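Salt-tolerant glutaminase (Micrococcus luteus, PDB 3AGD) probably hydrolyses L-glutamine to L-glutamate and ammonium, as a salt-tolerant member of the glutaminase family. Local coordinates at residues Ser159-Ser164 / Gly190-Cys195. Numbering follows the deposited sequence.
Sequences SEMAVS and GYVAQC
Val192 fits with its two methyl groups between the side chains of Glu160 and Met161, and the apolar part of the contact rests on this one residue. Its CG1 meets the side chain of Glu160, closest at CG (3.7 Å), with CB and the carboxylate end (CD, OE1) only slightly farther off. The other branch, CG2, faces the sulfur: Met161 SD lies 3.8 Å from it, brought there by the bend of the methionine chain at chi2 (-64°). Ser164 OG borders the same methyl at 4.1 Å.

No direct hydrogen bond joins the two segments; a water does so instead. It donates to Glu160 OE1 (2.7 Å) and to Val192 O (2.9 Å), tying the carboxylate to the backbone of helix 184-195. Glu160 can reach this water because CG stands anti to the backbone N (chi1 167°) and the chain continues extended.

Both segments belong to the glutaminase domain, of the beta-lactamase clan, and line its active site: Glu160, Tyr191 and Cys195 contact L-glutamate in another structure of this protein, as does Asn167, close to the Glu160 side chain. On the helix 184-195 side, Cys195 SG lies over one face of the Tyr191 ring, 3.5 Å from its plane and nearer its edge than its centre.

Within 159-164, two donors grip Glu160 O from opposite faces of its carbonyl plane. Val163 N binds at 3.0 Å, and Ser164 OG donates at 2.7 Å from 42° out of the plane.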
ATOM      1  N   SER A 159       5.969 -21.709  32.341  1.00 24.38           N
ATOM      2  CA  SER A 159       4.737 -22.416  32.034  1.00 26.06           C
ATOM      3  C   SER A 159       4.759 -23.002  30.615  1.00 27.82           C
ATOM      4  O   SER A 159       4.500 -24.190  30.420  1.00 26.30           O
ATOM      5  CB  SER A 159       3.555 -21.459  32.192  1.00 29.45           C
ATOM      6  OG  SER A 159       2.325 -22.113  31.954  1.00 37.52           O
ATOM      7  N   GLU A 160       5.078 -22.175  29.625  1.00 28.37           N
ATOM      8  CA  GLU A 160       5.109 -22.643  28.246  1.00 28.35           C
ATOM      9  C   GLU A 160       6.269 -23.588  27.954  1.00 25.92           C
ATOM     10  O   GLU A 160       6.142 -24.496  27.133  1.00 24.39           O
ATOM     11  CB  GLU A 160       5.141 -21.458  27.278  1.00 29.97           C
ATOM     12  CG  GLU A 160       5.486 -21.847  25.850  1.00 30.26           C
ATOM     13  CD  GLU A 160       5.045 -20.817  24.832  1.00 31.75           C
ATOM     14  OE1 GLU A 160       4.905 -19.627  25.192  1.00 30.27           O
ATOM     15  OE2 GLU A 160       4.849 -21.200  23.661  1.00 33.87           O
ATOM     16  N   MET A 161       7.396 -23.390  28.627  1.00 22.87           N
ATOM     17  CA  MET A 161       8.540 -24.261  28.401  1.00 24.78           C
ATOM     18  C   MET A 161       8.237 -25.702  28.805  1.00 25.22           C
ATOM     19  O   MET A 161       8.924 -26.629  28.373  1.00 23.38           O
ATOM     20  CB  MET A 161       9.760 -23.747  29.165  1.00 23.18           C
ATOM     21  CG  MET A 161      10.480 -22.604  28.467  1.00 22.67           C
ATOM     22  SD  MET A 161      11.183 -23.098  26.866  1.00 23.15           S
ATOM     23  CE  MET A 161      12.684 -23.917  27.407  1.00 21.46           C
ATOM     24  N   ALA A 162       7.200 -25.888  29.618  1.00 25.38           N
ATOM     25  CA  ALA A 162       6.811 -27.221  30.079  1.00 24.87           C
ATOM     26  C   ALA A 162       5.979 -27.970  29.040  1.00 24.39           C
ATOM     27  O   ALA A 162       5.810 -29.187  29.127  1.00 25.49           O
ATOM     28  CB  ALA A 162       6.031 -27.111  31.380  1.00 25.52           C
ATOM     29  N   VAL A 163       5.460 -27.238  28.058  1.00 22.49           N
ATOM     30  CA  VAL A 163       4.642 -27.830  27.006  1.00 20.28           C
ATOM     31  C   VAL A 163       5.061 -27.305  25.634  1.00 18.68           C
ATOM     32  O   VAL A 163       4.244 -26.764  24.891  1.00 15.37           O
ATOM     33  CB  VAL A 163       3.137 -27.520  27.234  1.00 25.70           C
ATOM     34  CG1 VAL A 163       2.634 -28.267  28.457  1.00 25.94           C
ATOM     35  CG2 VAL A 163       2.930 -26.019  27.435  1.00 25.21           C
ATOM     36  N   SER A 164       6.335 -27.482  25.292  1.00 19.82           N
ATOM     37  CA  SER A 164       6.848 -27.005  24.011  1.00 20.17           C
ATOM     38  C   SER A 164       7.252 -28.107  23.033  1.00 18.54           C
ATOM     39  O   SER A 164       8.074 -27.880  22.144  1.00 19.77           O
ATOM     40  CB  SER A 164       8.043 -26.075  24.246  1.00 21.37           C
ATOM     41  OG  SER A 164       7.666 -24.927  24.991  1.00 24.01           O
ATOM     42  N   GLY A 190      14.839 -19.513  23.607  1.00 16.56           N
ATOM     43  CA  GLY A 190      14.948 -18.112  23.242  1.00 17.42           C
ATOM     44  C   GLY A 190      13.669 -17.593  22.609  1.00 18.34           C
ATOM     45  O   GLY A 190      13.229 -16.477  22.883  1.00 20.29           O
ATOM     46  N   TYR A 191      13.062 -18.405  21.756  1.00 19.25           N
ATOM     47  CA  TYR A 191      11.824 -18.018  21.094  1.00 17.63           C
ATOM     48  C   TYR A 191      10.684 -17.907  22.110  1.00 17.90           C
ATOM     49  O   TYR A 191       9.857 -16.996  22.036  1.00 18.64           O
ATOM     50  CB  TYR A 191      11.469 -19.041  20.015  1.00 18.40           C
ATOM     51  CG  TYR A 191      10.072 -18.887  19.459  1.00 19.70           C
ATOM     52  CD1 TYR A 191       9.734 -17.800  18.659  1.00 17.28           C
ATOM     53  CD2 TYR A 191       9.078 -19.816  19.762  1.00 18.23           C
ATOM     54  CE1 TYR A 191       8.438 -17.640  18.174  1.00 16.57           C
ATOM     55  CE2 TYR A 191       7.782 -19.666  19.285  1.00 19.03           C
ATOM     56  CZ  TYR A 191       7.468 -18.575  18.496  1.00 19.08           C
ATOM     57  OH  TYR A 191       6.176 -18.403  18.060  1.00 20.02           O
ATOM     58  N   VAL A 192      10.636 -18.832  23.062  1.00 16.27           N
ATOM     59  CA  VAL A 192       9.587 -18.787  24.071  1.00 15.19           C
ATOM     60  C   VAL A 192       9.743 -17.544  24.945  1.00 13.81           C
ATOM     61  O   VAL A 192       8.757 -16.892  25.291  1.00 16.27           O
ATOM     62  CB  VAL A 192       9.598 -20.047  24.961  1.00 18.89           C
ATOM     63  CG1 VAL A 192       8.590 -19.895  26.098  1.00 20.85           C
ATOM     64  CG2 VAL A 192       9.244 -21.278  24.120  1.00 17.09           C
ATOM     65  N   ALA A 193      10.982 -17.214  25.291  1.00 15.61           N
ATOM     66  CA  ALA A 193      11.264 -16.046  26.120  1.00 16.23           C
ATOM     67  C   ALA A 193      10.869 -14.787  25.354  1.00 15.65           C
ATOM     68  O   ALA A 193      10.330 -13.837  25.915  1.00 16.12           O
ATOM     69  CB  ALA A 193      12.736 -16.005  26.465  1.00 10.30           C
ATOM     70  N   GLN A 194      11.151 -14.805  24.062  1.00 15.69           N
ATOM     71  CA  GLN A 194      10.834 -13.704  23.166  1.00 17.33           C
ATOM     72  C   GLN A 194       9.329 -13.450  23.188  1.00 16.58           C
ATOM     73  O   GLN A 194       8.879 -12.301  23.213  1.00 16.36           O
ATOM     74  CB  GLN A 194      11.304 -14.085  21.761  1.00 22.42           C
ATOM     75  CG  GLN A 194      10.667 -13.354  20.599  1.00 25.71           C
ATOM     76  CD  GLN A 194      11.014 -14.019  19.274  1.00 25.72           C
ATOM     77  OE1 GLN A 194      12.141 -14.483  19.082  1.00 20.54           O
ATOM     78  NE2 GLN A 194      10.053 -14.063  18.355  1.00 23.32           N
ATOM     79  N   CYS A 195       8.557 -14.532  23.189  1.00 18.48           N
ATOM     80  CA  CYS A 195       7.097 -14.453  23.204  1.00 19.35           C
ATOM     81  C   CYS A 195       6.547 -14.020  24.558  1.00 19.45           C
ATOM     82  O   CYS A 195       5.412 -13.537  24.650  1.00 17.92           O
ATOM     83  CB  CYS A 195       6.489 -15.810  22.844  1.00 19.18           C
ATOM     84  SG  CYS A 195       6.695 -16.303  21.129  1.00 20.74           S
TER
HETATM   85  O   HOH W   1       5.984 -17.322  26.111  1.00 31.70           O